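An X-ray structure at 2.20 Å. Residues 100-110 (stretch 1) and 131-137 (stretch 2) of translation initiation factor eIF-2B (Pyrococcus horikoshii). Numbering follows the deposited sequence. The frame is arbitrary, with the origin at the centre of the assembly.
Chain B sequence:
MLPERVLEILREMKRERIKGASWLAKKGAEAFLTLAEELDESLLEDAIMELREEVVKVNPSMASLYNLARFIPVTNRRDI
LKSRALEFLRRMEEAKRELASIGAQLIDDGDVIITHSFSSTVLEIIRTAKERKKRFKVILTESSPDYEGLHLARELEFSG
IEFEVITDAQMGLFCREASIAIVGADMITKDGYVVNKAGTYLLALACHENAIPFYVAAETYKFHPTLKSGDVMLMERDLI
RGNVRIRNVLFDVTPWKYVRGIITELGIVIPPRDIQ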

ATOM      1  N   ALA B 100      10.847  -7.703  24.135  1.00 19.20           N
ATOM      2  CA  ALA B 100      11.954  -7.660  23.184  1.00 24.76           C
ATOM      3  C   ALA B 100      12.800  -8.925  23.266  1.00 24.08           C
ATOM      4  O   ALA B 100      13.170  -9.506  22.237  1.00 27.06           O
ATOM      5  CB  ALA B 100      12.826  -6.427  23.443  1.00 20.48           C
ATOM      6  N   SER B 101      13.104  -9.352  24.489  1.00 24.87           N
ATOM      7  CA  SER B 101      13.914 -10.546  24.699  1.00 23.45           C
ATOM      8  C   SER B 101      13.246 -11.789  24.122  1.00 18.01           C
ATOM      9  O   SER B 101      13.909 -12.655  23.548  1.00 21.78           O
ATOM     10  CB  SER B 101      14.175 -10.755  26.192  1.00 18.55           C
ATOM     11  OG  SER B 101      14.928 -11.936  26.397  1.00 23.42           O
ATOM     12  N   ILE B 102      11.931 -11.872  24.282  1.00 22.92           N
ATOM     13  CA  ILE B 102      11.169 -13.006  23.774  1.00 21.27           C
ATOM     14  C   ILE B 102      11.060 -12.937  22.246  1.00 26.57           C
ATOM     15  O   ILE B 102      11.180 -13.955  21.564  1.00 21.50           O
ATOM     16  CB  ILE B 102       9.763 -13.030  24.401  1.00 26.88           C
ATOM     17  CG1 ILE B 102       9.891 -13.271  25.911  1.00 23.89           C
ATOM     18  CG2 ILE B 102       8.899 -14.105  23.728  1.00 18.98           C
ATOM     19  CD1 ILE B 102       8.592 -13.189  26.671  1.00 20.87           C
ATOM     20  N   GLY B 103      10.842 -11.735  21.718  1.00 20.95           N
ATOM     21  CA  GLY B 103      10.742 -11.572  20.280  1.00 21.26           C
ATOM     22  C   GLY B 103      12.052 -11.885  19.582  1.00 22.15           C
ATOM     23  O   GLY B 103      12.069 -12.547  18.546  1.00 23.89           O
ATOM     24  N   ALA B 104      13.156 -11.408  20.150  1.00 23.92           N
ATOM     25  CA  ALA B 104      14.480 -11.641  19.577  1.00 24.34           C
ATOM     26  C   ALA B 104      14.776 -13.131  19.507  1.00 24.50           C
ATOM     27  O   ALA B 104      15.401 -13.608  18.561  1.00 26.53           O
ATOM     28  CB  ALA B 104      15.550 -10.938  20.418  1.00 18.86           C
ATOM     29  N   GLN B 105      14.323 -13.854  20.523  1.00 26.76           N
ATOM     30  CA  GLN B 105      14.522 -15.297  20.619  1.00 25.96           C
ATOM     31  C   GLN B 105      13.857 -15.982  19.422  1.00 27.93           C
ATOM     32  O   GLN B 105      14.362 -16.970  18.884  1.00 28.17           O
ATOM     33  CB  GLN B 105      13.895 -15.790  21.924  1.00 32.35           C
ATOM     34  CG  GLN B 105      14.531 -17.017  22.528  1.00 44.06           C
ATOM     35  CD  GLN B 105      13.825 -17.446  23.802  1.00 50.18           C
ATOM     36  OE1 GLN B 105      13.574 -16.630  24.697  1.00 50.61           O
ATOM     37  NE2 GLN B 105      13.500 -18.732  23.893  1.00 50.82           N
ATOM     38  N   LEU B 106      12.716 -15.439  19.017  1.00 25.83           N
ATOM     39  CA  LEU B 106      11.948 -15.953  17.890  1.00 26.50           C
ATOM     40  C   LEU B 106      12.734 -15.859  16.581  1.00 30.27           C
ATOM     41  O   LEU B 106      12.714 -16.778  15.762  1.00 33.09           O
ATOM     42  CB  LEU B 106      10.651 -15.154  17.771  1.00 30.73           C
ATOM     43  CG  LEU B 106       9.629 -15.455  16.678  1.00 26.45           C
ATOM     44  CD1 LEU B 106       9.108 -16.882  16.823  1.00 19.24           C
ATOM     45  CD2 LEU B 106       8.477 -14.455  16.804  1.00 19.55           C
ATOM     46  N   ILE B 107      13.420 -14.737  16.391  1.00 24.00           N
ATOM     47  CA  ILE B 107      14.207 -14.499  15.186  1.00 23.64           C
ATOM     48  C   ILE B 107      15.303 -15.555  15.005  1.00 26.93           C
ATOM     49  O   ILE B 107      15.858 -16.060  15.981  1.00 26.24           O
ATOM     50  CB  ILE B 107      14.830 -13.074  15.230  1.00 21.70           C
ATOM     51  CG1 ILE B 107      13.708 -12.030  15.222  1.00 25.00           C
ATOM     52  CG2 ILE B 107      15.756 -12.859  14.044  1.00 27.97           C
ATOM     53  CD1 ILE B 107      14.168 -10.599  15.399  1.00 32.87           C
ATOM     54  N   ASP B 108      15.597 -15.895  13.752  1.00 28.89           N
ATOM     55  CA  ASP B 108      16.623 -16.887  13.443  1.00 30.87           C
ATOM     56  C   ASP B 108      17.654 -16.351  12.454  1.00 36.43           C
ATOM     57  O   ASP B 108      17.391 -15.392  11.725  1.00 34.59           O
ATOM     58  CB  ASP B 108      15.989 -18.143  12.841  1.00 36.27           C
ATOM     59  CG  ASP B 108      15.111 -18.886  13.824  1.00 45.05           C
ATOM     60  OD1 ASP B 108      14.413 -19.825  13.383  1.00 49.19           O
ATOM     61  OD2 ASP B 108      15.120 -18.541  15.029  1.00 54.13           O
ATOM     62  N   ASP B 109      18.823 -16.988  12.431  1.00 35.70           N
ATOM     63  CA  ASP B 109      19.898 -16.609  11.521  1.00 31.50           C
ATOM     64  C   ASP B 109      19.446 -16.777  10.092  1.00 32.82           C
ATOM     65  O   ASP B 109      18.800 -17.769   9.753  1.00 39.10           O
ATOM     66  CB  ASP B 109      21.134 -17.483  11.749  1.00 44.86           C
ATOM     67  CG  ASP B 109      22.053 -16.920  12.805  1.00 46.14           C
ATOM     68  OD1 ASP B 109      22.538 -15.785  12.615  1.00 46.77           O
ATOM     69  OD2 ASP B 109      22.289 -17.609  13.822  1.00 58.17           O
ATOM     70  N   GLY B 110      19.641 -15.721   9.511  1.00 29.92           N
ATOM     71  CA  GLY B 110      19.323 -15.862   8.100  1.00 21.50           C
ATOM     72  C   GLY B 110      17.942 -15.325   7.740  1.00 27.15           C
ATOM     73  O   GLY B 110      17.548 -15.327   6.573  1.00 28.00           O
TER
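Stretch 2, residues 131-137: ERKKRFK

The ammonium group of K134 gathers carbonyl oxygens of the last helical turn and of I107, the residue just after it: K134 NZ lies 2.7 Å from A104 O and 2.8 Å from I107 O, donating a hydrogen bond to each, with a weak third bond from K134 NZ to Q105 O at 3.1 Å. Carbonyls in the last turn of a helix often lack a full complement of amide partners, and a positive charge suits them well. Lysine can reach this site because its side chain, m at chi1 and t thereafter, is almost fully extended; its end comes nearer to stretch 1 although the CA-to-CB bond points sideways.

Stretch 1 is helix through L106, then loop; stretch 2 is loop leading into a strand that includes K137. They run in the same general direction. The CA atoms of A104 and R132 are 8.3 Å apart, but those of D109 and R135 only 4.9 Å, so side chains bridge the first gap and the backbones draw close at the second.

The CA-to-CB bond of R132 points toward stretch 1, and its extended side chain carries the guanidinium to S101. R132 NH2 donates to S101 OG at 2.7 Å, near the guanidinium plane, and R132 NH1 to S101 O at 3.2 Å. The small side chain of A104 lies nearby, A104 CB 4.0 Å from R132 NH1.

The CA-to-CB bond of I107, the first residue to leave helical phi/psi, points toward stretch 2, and I107 CG2 meets F136 CD2 at 4.1 Å.

Beyond it the stretches join at the backbone of R135. R135 N donates to D109 OD1 at 2.8 Å, while R135 O accepts from G110 N at 2.6 Å. D109 OD1 also forms a long salt bridge to R135 NH1, 3.6 Å away and well out of the guanidinium plane, so only charge acts there. G110 has phi/psi of 99/-3, where a CB would jam against the preceding carbonyl oxygen; glycine fits here.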

ATOM      1  N   GLU B 131      21.955  -7.643  18.783  1.00 25.31           N
ATOM      2  CA  GLU B 131      22.891  -7.613  19.899  1.00 32.18           C
ATOM      3  C   GLU B 131      23.275  -9.024  20.332  1.00 35.80           C
ATOM      4  O   GLU B 131      24.308  -9.218  20.972  1.00 40.81           O
ATOM      5  CB  GLU B 131      22.288  -6.843  21.080  1.00 32.71           C
ATOM      6  CG  GLU B 131      22.017  -5.368  20.777  1.00 47.14           C
ATOM      7  CD  GLU B 131      21.319  -4.639  21.922  1.00 56.61           C
ATOM      8  OE1 GLU B 131      21.888  -4.583  23.035  1.00 61.73           O
ATOM      9  OE2 GLU B 131      20.203  -4.117  21.708  1.00 55.72           O
ATOM     10  N   ARG B 132      22.452 -10.008  19.976  1.00 30.06           N
ATOM     11  CA  ARG B 132      22.733 -11.391  20.332  1.00 26.82           C
ATOM     12  C   ARG B 132      23.395 -12.126  19.179  1.00 30.98           C
ATOM     13  O   ARG B 132      23.415 -13.356  19.137  1.00 35.71           O
ATOM     14  CB  ARG B 132      21.455 -12.113  20.757  1.00 26.81           C
ATOM     15  CG  ARG B 132      20.880 -11.580  22.059  1.00 28.93           C
ATOM     16  CD  ARG B 132      19.592 -12.280  22.428  1.00 30.06           C
ATOM     17  NE  ARG B 132      18.999 -11.705  23.629  1.00 29.89           N
ATOM     18  CZ  ARG B 132      17.803 -12.039  24.106  1.00 34.08           C
ATOM     19  NH1 ARG B 132      17.062 -12.952  23.482  1.00 29.84           N
ATOM     20  NH2 ARG B 132      17.346 -11.457  25.207  1.00 30.64           N
ATOM     21  N   LYS B 133      23.928 -11.352  18.239  1.00 27.87           N
ATOM     22  CA  LYS B 133      24.647 -11.884  17.088  1.00 30.82           C
ATOM     23  C   LYS B 133      23.856 -12.650  16.033  1.00 30.99           C
ATOM     24  O   LYS B 133      24.425 -13.448  15.288  1.00 29.75           O
ATOM     25  CB  LYS B 133      25.819 -12.750  17.566  1.00 38.11           C
ATOM     26  CG  LYS B 133      26.851 -12.005  18.407  1.00 41.63           C
ATOM     27  CD  LYS B 133      27.405 -10.792  17.673  1.00 42.40           C
ATOM     28  CE  LYS B 133      28.621 -10.205  18.394  1.00 44.15           C
ATOM     29  NZ  LYS B 133      28.341  -9.823  19.800  1.00 35.23           N
ATOM     30  N   LYS B 134      22.552 -12.424  15.957  1.00 33.64           N
ATOM     31  CA  LYS B 134      21.766 -13.097  14.932  1.00 31.75           C
ATOM     32  C   LYS B 134      21.909 -12.298  13.641  1.00 29.64           C
ATOM     33  O   LYS B 134      21.871 -11.073  13.661  1.00 24.23           O
ATOM     34  CB  LYS B 134      20.296 -13.196  15.356  1.00 29.72           C
ATOM     35  CG  LYS B 134      20.068 -14.288  16.388  1.00 26.84           C
ATOM     36  CD  LYS B 134      18.637 -14.380  16.853  1.00 27.63           C
ATOM     37  CE  LYS B 134      18.470 -15.573  17.800  1.00 29.80           C
ATOM     38  NZ  LYS B 134      17.111 -15.636  18.405  1.00 29.45           N
ATOM     39  N   ARG B 135      22.110 -12.990  12.525  1.00 31.32           N
ATOM     40  CA  ARG B 135      22.253 -12.306  11.245  1.00 35.61           C
ATOM     41  C   ARG B 135      20.930 -12.306  10.502  1.00 35.61           C
ATOM     42  O   ARG B 135      20.301 -13.355  10.333  1.00 31.63           O
ATOM     43  CB  ARG B 135      23.327 -12.974  10.375  1.00 44.11           C
ATOM     44  CG  ARG B 135      24.756 -12.789  10.877  1.00 50.05           C
ATOM     45  CD  ARG B 135      25.169 -13.901  11.824  1.00 57.85           C
ATOM     46  NE  ARG B 135      26.037 -14.892  11.183  1.00 63.06           N
ATOM     47  CZ  ARG B 135      25.706 -15.627  10.124  1.00 67.00           C
ATOM     48  NH1 ARG B 135      24.510 -15.494   9.560  1.00 72.81           N
ATOM     49  NH2 ARG B 135      26.569 -16.505   9.628  1.00 61.96           N
ATOM     50  N   PHE B 136      20.514 -11.125  10.055  1.00 30.94           N
ATOM     51  CA  PHE B 136      19.259 -10.990   9.337  1.00 26.49           C
ATOM     52  C   PHE B 136      19.196  -9.658   8.603  1.00 29.62           C
ATOM     53  O   PHE B 136      20.055  -8.792   8.788  1.00 30.83           O
ATOM     54  CB  PHE B 136      18.091 -11.103  10.322  1.00 21.27           C
ATOM     55  CG  PHE B 136      18.131 -10.084  11.429  1.00 23.01           C
ATOM     56  CD1 PHE B 136      17.617  -8.808  11.238  1.00 16.68           C
ATOM     57  CD2 PHE B 136      18.701 -10.399  12.662  1.00 23.90           C
ATOM     58  CE1 PHE B 136      17.666  -7.858  12.256  1.00 26.46           C
ATOM     59  CE2 PHE B 136      18.755  -9.456  13.687  1.00 21.46           C
ATOM     60  CZ  PHE B 136      18.238  -8.183  13.485  1.00 21.00           C
ATOM     61  N   LYS B 137      18.174  -9.509   7.765  1.00 24.50           N
ATOM     62  CA  LYS B 137      17.959  -8.290   6.998  1.00 26.06           C
ATOM     63  C   LYS B 137      16.515  -7.879   7.231  1.00 22.66           C
ATOM     64  O   LYS B 137      15.663  -8.718   7.530  1.00 24.11           O
ATOM     65  CB  LYS B 137      18.180  -8.539   5.501  1.00 33.21           C
ATOM     66  CG  LYS B 137      19.557  -9.077   5.143  1.00 49.70           C
ATOM     67  CD  LYS B 137      19.645  -9.434   3.662  1.00 55.07           C
ATOM     68  CE  LYS B 137      20.946 -10.170   3.345  1.00 60.58           C
ATOM     69  NZ  LYS B 137      21.021 -10.595   1.913  1.00 60.49           N
TER